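Local coordinates for SusD-like protein BACOVA_02651 (PDB 5E75), which binds polysaccharide at the cell surface, probably capturing xyloglucan before its transport into the periplasm for degradation, at residues T261-T273 against Y321-P335. Numbering follows the deposited sequence.
Sequences TLLSDLAFSTEVT and YTYKGTASPIKKGVP
L266 and A267, where the short helix 263-266 gives way to loop, lie alongside I330 and V334, the CA atoms of A267 and V334 being 5.7 Å apart, and no direct backbone hydrogen bond joins the two segments. Two waters bridge the backbones near L266 and I330 instead: L266 O is in hydrogen-bonding reach of both, I330 N donates to one, and I330 O lies within bonding distance of the other. Apolar side chains pack around these waters. L266 sends CD2 to I330 CD1 and lays CD1 against G333, whose positive phi suits the type II turn from K331 to V334; V334 in turn fits its CG2 beside L266 and A267 and its CG1 against A267 CB and V272 CG2.

Farther along, aromatic side chains carry the contact. P329 CG sits over the centre of one F268 face, a CH-pi contact at 3.7 Å from the centroid, while S269 CB lies over the opposite face, toward its rim. Y323 turns its edge toward F268 in an offset edge-to-face pair, planes at 80°. With CG anti to the backbone N (chi1 173°), Y321 reaches across to E271, and its OH donates to OE2 at 2.6 Å on the anti side, 28° out of the carboxylate plane. A third water links OE2 to K324 N. V272 CG1 lies over the Y321 ring, 3.6 Å from its centroid. S269 OG donates to E271 OE1 and, in an ST turn, accepts from E271 N, steadying the carboxylate. A leucine in place of Y321 would probably leave E271 OE2 without its hydroxyl mate and V272 without a ring face to pack on.

Within the SusD-family fold, strand 321-322 pairs antiparallel with strand 310-311, P329 touches strand 283-284, and L262 packs on helix 40-46.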
ATOM      1  N   THR A 261       2.472 -14.978   1.844  1.00 10.96           N
ATOM      2  CA  THR A 261       2.431 -15.981   0.788  1.00 12.91           C
ATOM      3  C   THR A 261       2.682 -15.458  -0.628  1.00 16.02           C
ATOM      4  O   THR A 261       2.502 -16.202  -1.593  1.00 17.63           O
ATOM      5  CB  THR A 261       1.100 -16.766   0.809  1.00 15.94           C
ATOM      6  OG1 THR A 261      -0.004 -15.873   0.668  1.00 16.71           O
ATOM      7  CG2 THR A 261       0.954 -17.494   2.091  1.00 15.79           C
ATOM      8  N   LEU A 262       3.156 -14.225  -0.756  1.00 11.38           N
ATOM      9  CA  LEU A 262       3.285 -13.567  -2.059  1.00 12.07           C
ATOM     10  C   LEU A 262       4.544 -13.915  -2.843  1.00 13.60           C
ATOM     11  O   LEU A 262       4.616 -13.564  -4.017  1.00 12.87           O
ATOM     12  CB  LEU A 262       3.244 -12.060  -1.873  1.00 14.56           C
ATOM     13  CG  LEU A 262       1.889 -11.470  -1.457  1.00 14.42           C
ATOM     14  CD1 LEU A 262       2.047  -9.980  -1.165  1.00 16.68           C
ATOM     15  CD2 LEU A 262       0.809 -11.740  -2.510  1.00 15.66           C
ATOM     16  N   LEU A 263       5.522 -14.573  -2.220  1.00 11.59           N
ATOM     17  CA  LEU A 263       6.861 -14.750  -2.808  1.00 13.25           C
ATOM     18  C   LEU A 263       6.812 -15.250  -4.248  1.00 12.92           C
ATOM     19  O   LEU A 263       7.442 -14.680  -5.151  1.00 13.53           O
ATOM     20  CB  LEU A 263       7.701 -15.698  -1.926  1.00 14.81           C
ATOM     21  CG  LEU A 263       9.222 -15.901  -2.106  1.00 18.32           C
ATOM     22  CD1 LEU A 263       9.573 -16.825  -3.258  1.00 19.88           C
ATOM     23  CD2 LEU A 263       9.923 -14.576  -2.269  1.00 19.73           C
ATOM     24  N   SER A 264       6.063 -16.320  -4.467  1.00 12.36           N
ATOM     25  CA  SER A 264       6.080 -17.001  -5.749  1.00 14.19           C
ATOM     26  C   SER A 264       5.310 -16.242  -6.832  1.00 14.92           C
ATOM     27  O   SER A 264       5.587 -16.400  -8.031  1.00 15.46           O
ATOM     28  CB  SER A 264       5.528 -18.415  -5.580  1.00 13.65           C
ATOM     29  OG  SER A 264       6.346 -19.171  -4.700  1.00 15.07           O
ATOM     30  N   ASP A 265       4.359 -15.409  -6.426  1.00 14.14           N
ATOM     31  CA  ASP A 265       3.585 -14.612  -7.371  1.00 14.78           C
ATOM     32  C   ASP A 265       4.307 -13.328  -7.790  1.00 13.72           C
ATOM     33  O   ASP A 265       3.935 -12.722  -8.787  1.00 14.62           O
ATOM     34  CB  ASP A 265       2.211 -14.284  -6.792  1.00 16.51           C
ATOM     35  CG  ASP A 265       1.277 -15.495  -6.797  1.00 19.41           C
ATOM     36  OD1 ASP A 265       0.839 -15.910  -7.888  1.00 26.89           O
ATOM     37  OD2 ASP A 265       0.981 -16.025  -5.720  1.00 25.93           O
ATOM     38  N   LEU A 266       5.329 -12.935  -7.032  1.00 10.10           N
ATOM     39  CA  LEU A 266       6.112 -11.734  -7.325  1.00 10.21           C
ATOM     40  C   LEU A 266       7.414 -12.059  -8.060  1.00 11.29           C
ATOM     41  O   LEU A 266       7.830 -11.326  -8.953  1.00 11.09           O
ATOM     42  CB  LEU A 266       6.441 -10.975  -6.041  1.00 10.68           C
ATOM     43  CG  LEU A 266       5.253 -10.471  -5.205  1.00 10.59           C
ATOM     44  CD1 LEU A 266       5.757  -9.788  -3.943  1.00 12.58           C
ATOM     45  CD2 LEU A 266       4.373  -9.533  -6.012  1.00 12.36           C
ATOM     46  N   ALA A 267       8.048 -13.173  -7.698  1.00 11.88           N
ATOM     47  CA  ALA A 267       9.349 -13.540  -8.254  1.00 10.74           C
ATOM     48  C   ALA A 267       9.221 -14.180  -9.642  1.00 12.77           C
ATOM     49  O   ALA A 267       8.452 -15.109  -9.829  1.00 11.54           O
ATOM     50  CB  ALA A 267      10.107 -14.481  -7.291  1.00 11.78           C
ATOM     51  N   PHE A 268       9.998 -13.674 -10.596  1.00 11.56           N
ATOM     52  CA  PHE A 268       9.868 -14.053 -12.007  1.00 10.54           C
ATOM     53  C   PHE A 268      10.676 -15.299 -12.383  1.00 11.56           C
ATOM     54  O   PHE A 268      10.392 -15.933 -13.407  1.00 13.85           O
ATOM     55  CB  PHE A 268      10.294 -12.888 -12.921  1.00 11.28           C
ATOM     56  CG  PHE A 268      11.781 -12.746 -13.090  1.00  9.52           C
ATOM     57  CD1 PHE A 268      12.562 -12.151 -12.111  1.00 10.53           C
ATOM     58  CD2 PHE A 268      12.398 -13.194 -14.245  1.00 10.82           C
ATOM     59  CE1 PHE A 268      13.936 -12.008 -12.284  1.00 11.81           C
ATOM     60  CE2 PHE A 268      13.763 -13.058 -14.417  1.00 11.66           C
ATOM     61  CZ  PHE A 268      14.532 -12.467 -13.433  1.00 12.39           C
ATOM     62  N   SER A 269      11.669 -15.635 -11.572  1.00 10.49           N
ATOM     63  CA  SER A 269      12.594 -16.715 -11.907  1.00 10.61           C
ATOM     64  C   SER A 269      13.300 -17.268 -10.684  1.00 12.87           C
ATOM     65  O   SER A 269      13.646 -16.526  -9.760  1.00 11.50           O
ATOM     66  CB  SER A 269      13.659 -16.209 -12.864  1.00 13.48           C
ATOM     67  OG  SER A 269      14.673 -17.201 -13.028  1.00 13.43           O
ATOM     68  N   THR A 270      13.549 -18.573 -10.697  1.00 12.56           N
ATOM     69  CA  THR A 270      14.304 -19.204  -9.627  1.00 12.41           C
ATOM     70  C   THR A 270      15.715 -18.645  -9.493  1.00 11.16           C
ATOM     71  O   THR A 270      16.360 -18.835  -8.461  1.00 13.57           O
ATOM     72  CB  THR A 270      14.392 -20.723  -9.823  1.00 13.23           C
ATOM     73  OG1 THR A 270      15.011 -20.996 -11.095  1.00 13.42           O
ATOM     74  CG2 THR A 270      13.024 -21.336  -9.797  1.00 15.72           C
ATOM     75  N   GLU A 271      16.191 -17.928 -10.504  1.00 12.14           N
ATOM     76  CA  GLU A 271      17.514 -17.333 -10.422  1.00 13.34           C
ATOM     77  C   GLU A 271      17.608 -16.237  -9.350  1.00 14.71           C
ATOM     78  O   GLU A 271      18.715 -15.879  -8.943  1.00 16.28           O
ATOM     79  CB  GLU A 271      17.939 -16.787 -11.787  1.00 15.46           C
ATOM     80  CG  GLU A 271      17.244 -15.506 -12.221  1.00 16.03           C
ATOM     81  CD  GLU A 271      17.265 -15.287 -13.737  1.00 17.04           C
ATOM     82  OE1 GLU A 271      16.685 -16.118 -14.475  1.00 20.29           O
ATOM     83  OE2 GLU A 271      17.852 -14.285 -14.201  1.00 17.71           O
ATOM     84  N   VAL A 272      16.462 -15.714  -8.901  1.00 12.48           N
ATOM     85  CA  VAL A 272      16.443 -14.706  -7.829  1.00 11.47           C
ATOM     86  C   VAL A 272      15.716 -15.189  -6.574  1.00 13.90           C
ATOM     87  O   VAL A 272      15.369 -14.392  -5.709  1.00 13.83           O
ATOM     88  CB  VAL A 272      15.864 -13.340  -8.307  1.00 12.23           C
ATOM     89  CG1 VAL A 272      16.774 -12.748  -9.381  1.00 10.10           C
ATOM     90  CG2 VAL A 272      14.424 -13.477  -8.805  1.00 11.31           C
ATOM     91  N   THR A 273      15.503 -16.499  -6.473  1.00 11.60           N
ATOM     92  CA  THR A 273      14.904 -17.086  -5.280  1.00 11.75           C
ATOM     93  C   THR A 273      15.727 -18.251  -4.729  1.00 12.13           C
ATOM     94  O   THR A 273      15.238 -19.001  -3.885  1.00 13.51           O
ATOM     95  CB  THR A 273      13.511 -17.659  -5.568  1.00 11.90           C
ATOM     96  OG1 THR A 273      13.666 -18.743  -6.490  1.00 12.10           O
ATOM     97  CG2 THR A 273      12.571 -16.613  -6.138  1.00 12.74           C
ATOM     98  N   TYR A 321      24.028 -10.465  -8.251  1.00 13.08           N
ATOM     99  CA  TYR A 321      23.156 -10.817  -9.358  1.00 12.04           C
ATOM    100  C   TYR A 321      23.009  -9.667 -10.341  1.00 11.74           C
ATOM    101  O   TYR A 321      22.759  -8.518  -9.947  1.00 12.70           O
ATOM    102  CB  TYR A 321      21.753 -11.177  -8.840  1.00 13.48           C
ATOM    103  CG  TYR A 321      20.734 -11.406  -9.936  1.00 11.35           C
ATOM    104  CD1 TYR A 321      20.719 -12.578 -10.663  1.00 12.35           C
ATOM    105  CD2 TYR A 321      19.799 -10.440 -10.253  1.00 13.10           C
ATOM    106  CE1 TYR A 321      19.797 -12.774 -11.674  1.00 13.80           C
ATOM    107  CE2 TYR A 321      18.884 -10.629 -11.243  1.00 11.11           C
ATOM    108  CZ  TYR A 321      18.879 -11.788 -11.964  1.00 12.36           C
ATOM    109  OH  TYR A 321      17.949 -11.954 -12.959  1.00 15.14           O
ATOM    110  N   THR A 322      23.142  -9.981 -11.626  1.00 12.51           N
ATOM    111  CA  THR A 322      22.865  -9.042 -12.692  1.00 11.98           C
ATOM    112  C   THR A 322      21.677  -9.559 -13.484  1.00 11.63           C
ATOM    113  O   THR A 322      21.682 -10.693 -13.953  1.00 13.77           O
ATOM    114  CB  THR A 322      24.062  -8.922 -13.647  1.00 12.92           C
ATOM    115  OG1 THR A 322      25.200  -8.448 -12.922  1.00 15.86           O
ATOM    116  CG2 THR A 322      23.762  -7.965 -14.770  1.00 14.72           C
ATOM    117  N   TYR A 323      20.655  -8.725 -13.649  1.00 11.59           N
ATOM    118  CA  TYR A 323      19.529  -9.087 -14.494  1.00 11.67           C
ATOM    119  C   TYR A 323      19.925  -8.948 -15.957  1.00 13.13           C
ATOM    120  O   TYR A 323      20.361  -7.883 -16.385  1.00 13.52           O
ATOM    121  CB  TYR A 323      18.320  -8.195 -14.189  1.00 11.75           C
ATOM    122  CG  TYR A 323      17.143  -8.435 -15.108  1.00 10.59           C
ATOM    123  CD1 TYR A 323      16.411  -9.611 -15.036  1.00 11.16           C
ATOM    124  CD2 TYR A 323      16.756  -7.484 -16.037  1.00  9.97           C
ATOM    125  CE1 TYR A 323      15.333  -9.833 -15.892  1.00 11.46           C
ATOM    126  CE2 TYR A 323      15.679  -7.688 -16.864  1.00 10.28           C
ATOM    127  CZ  TYR A 323      14.970  -8.862 -16.799  1.00 10.04           C
ATOM    128  OH  TYR A 323      13.910  -9.066 -17.642  1.00 11.77           O
ATOM    129  N   LYS A 324      19.756 -10.021 -16.721  1.00 12.11           N
ATOM    130  CA  LYS A 324      20.220 -10.044 -18.113  1.00 13.11           C
ATOM    131  C   LYS A 324      19.081 -10.197 -19.109  1.00 16.48           C
ATOM    132  O   LYS A 324      19.314 -10.323 -20.319  1.00 16.17           O
ATOM    133  CB  LYS A 324      21.245 -11.168 -18.301  1.00 16.87           C
ATOM    134  CG  LYS A 324      22.506 -10.901 -17.505  1.00 18.29           C
ATOM    135  CD  LYS A 324      23.462 -12.073 -17.531  1.00 29.11           C
ATOM    136  CE  LYS A 324      24.690 -11.774 -16.693  1.00 36.42           C
ATOM    137  NZ  LYS A 324      25.707 -12.853 -16.790  1.00 49.76           N
ATOM    138  N   GLY A 325      17.849 -10.183 -18.621  1.00 12.69           N
ATOM    139  CA  GLY A 325      16.685 -10.174 -19.487  1.00 12.85           C
ATOM    140  C   GLY A 325      16.426  -8.805 -20.085  1.00 11.91           C
ATOM    141  O   GLY A 325      17.223  -7.878 -19.910  1.00 15.29           O
ATOM    142  N   THR A 326      15.283  -8.663 -20.743  1.00 13.18           N
ATOM    143  CA  THR A 326      14.926  -7.416 -21.419  1.00 13.53           C
ATOM    144  C   THR A 326      13.525  -6.964 -21.058  1.00 13.25           C
ATOM    145  O   THR A 326      12.889  -6.242 -21.800  1.00 13.66           O
ATOM    146  CB  THR A 326      15.037  -7.540 -22.956  1.00 16.95           C
ATOM    147  OG1 THR A 326      14.111  -8.515 -23.437  1.00 21.90           O
ATOM    148  CG2 THR A 326      16.446  -7.948 -23.350  1.00 20.84           C
ATOM    149  N   ALA A 327      13.056  -7.405 -19.902  1.00 11.71           N
ATOM    150  CA  ALA A 327      11.756  -7.004 -19.378  1.00 11.81           C
ATOM    151  C   ALA A 327      11.940  -6.181 -18.092  1.00 11.07           C
ATOM    152  O   ALA A 327      12.944  -5.479 -17.936  1.00 12.72           O
ATOM    153  CB  ALA A 327      10.898  -8.219 -19.175  1.00 12.32           C
ATOM    154  N   SER A 328      10.968  -6.229 -17.184  1.00 10.25           N
ATOM    155  CA  SER A 328      11.002  -5.371 -16.009  1.00 10.28           C
ATOM    156  C   SER A 328      10.352  -6.074 -14.810  1.00 10.17           C
ATOM    157  O   SER A 328       9.448  -5.529 -14.171  1.00  9.80           O
ATOM    158  CB  SER A 328      10.345  -4.019 -16.317  1.00  9.82           C
ATOM    159  OG  SER A 328       9.097  -4.185 -16.956  1.00 10.11           O
ATOM    160  N   PRO A 329      10.810  -7.287 -14.483  1.00  9.15           N
ATOM    161  CA  PRO A 329      10.158  -8.013 -13.394  1.00 10.10           C
ATOM    162  C   PRO A 329      10.348  -7.331 -12.035  1.00  9.43           C
ATOM    163  O   PRO A 329      11.235  -6.491 -11.827  1.00  9.14           O
ATOM    164  CB  PRO A 329      10.824  -9.391 -13.452  1.00  9.56           C
ATOM    165  CG  PRO A 329      12.166  -9.175 -14.121  1.00 11.05           C
ATOM    166  CD  PRO A 329      11.933  -8.045 -15.082  1.00  8.75           C
ATOM    167  N   ILE A 330       9.494  -7.721 -11.104  1.00  9.72           N
ATOM    168  CA  ILE A 330       9.456  -7.112  -9.788  1.00  9.15           C
ATOM    169  C   ILE A 330      10.735  -7.439  -8.993  1.00  9.11           C
ATOM    170  O   ILE A 330      11.147  -8.599  -8.904  1.00 10.12           O
ATOM    171  CB  ILE A 330       8.203  -7.584  -9.017  1.00  9.52           C
ATOM    172  CG1 ILE A 330       6.909  -7.166  -9.736  1.00 10.60           C
ATOM    173  CG2 ILE A 330       8.217  -7.064  -7.584  1.00  9.47           C
ATOM    174  CD1 ILE A 330       5.678  -7.879  -9.231  1.00 13.29           C
ATOM    175  N   LYS A 331      11.330  -6.418  -8.376  1.00  8.93           N
ATOM    176  CA  LYS A 331      12.381  -6.596  -7.374  1.00  8.08           C
ATOM    177  C   LYS A 331      11.867  -6.393  -5.948  1.00  9.21           C
ATOM    178  O   LYS A 331      12.219  -7.146  -5.046  1.00  9.35           O
ATOM    179  CB  LYS A 331      13.571  -5.661  -7.632  1.00 10.20           C
ATOM    180  CG  LYS A 331      14.602  -5.599  -6.466  1.00  9.27           C
ATOM    181  CD  LYS A 331      15.301  -6.924  -6.207  1.00  9.78           C
ATOM    182  CE  LYS A 331      15.942  -6.964  -4.822  1.00 11.74           C
ATOM    183  NZ  LYS A 331      14.908  -7.037  -3.761  1.00 10.90           N
ATOM    184  N   LYS A 332      11.045  -5.377  -5.717  1.00  8.40           N
ATOM    185  CA  LYS A 332      10.523  -5.130  -4.380  1.00  8.76           C
ATOM    186  C   LYS A 332       9.552  -6.210  -3.948  1.00  7.99           C
ATOM    187  O   LYS A 332       8.537  -6.422  -4.598  1.00  9.83           O
ATOM    188  CB  LYS A 332       9.848  -3.773  -4.315  1.00  8.13           C
ATOM    189  CG  LYS A 332       9.499  -3.358  -2.898  1.00  9.27           C
ATOM    190  CD  LYS A 332       8.872  -1.959  -2.818  1.00  9.26           C
ATOM    191  CE  LYS A 332       9.821  -0.846  -3.219  1.00  8.62           C
ATOM    192  NZ  LYS A 332       9.128   0.494  -3.180  1.00  9.21           N
ATOM    193  N   GLY A 333       9.864  -6.886  -2.840  1.00  8.48           N
ATOM    194  CA  GLY A 333       9.120  -8.064  -2.419  1.00  9.69           C
ATOM    195  C   GLY A 333       9.781  -9.374  -2.826  1.00  8.74           C
ATOM    196  O   GLY A 333       9.260 -10.447  -2.510  1.00 10.22           O
ATOM    197  N   VAL A 334      10.920  -9.291  -3.509  1.00  9.20           N
ATOM    198  CA  VAL A 334      11.662 -10.457  -3.987  1.00  9.24           C
ATOM    199  C   VAL A 334      13.028 -10.349  -3.307  1.00  9.36           C
ATOM    200  O   VAL A 334      13.941  -9.686  -3.808  1.00 10.49           O
ATOM    201  CB  VAL A 334      11.755 -10.423  -5.528  1.00  9.12           C
ATOM    202  CG1 VAL A 334      12.627 -11.567  -6.057  1.00 11.09           C
ATOM    203  CG2 VAL A 334      10.376 -10.505  -6.119  1.00  9.65           C
ATOM    204  N   PRO A 335      13.172 -10.979  -2.136  1.00 11.01           N
ATOM    205  CA  PRO A 335      14.335 -10.711  -1.282  1.00 11.20           C
ATOM    206  C   PRO A 335      15.551 -11.595  -1.559  1.00 10.99           C
ATOM    207  O   PRO A 335      16.554 -11.510  -0.836  1.00 10.60           O
ATOM    208  CB  PRO A 335      13.789 -10.988   0.111  1.00 12.91           C
ATOM    209  CG  PRO A 335      12.831 -12.098  -0.101  1.00 12.89           C
ATOM    210  CD  PRO A 335      12.160 -11.785  -1.428  1.00 11.49           C
TER
HETATM  211  O   HOH W   1       7.752 -10.044 -11.706  1.00 11.42           O
HETATM  212  O   HOH W   2      10.358 -10.860 -10.063  1.00 11.55           O
HETATM  213  O   HOH W   3      18.547 -12.796 -16.309  1.00 18.96           O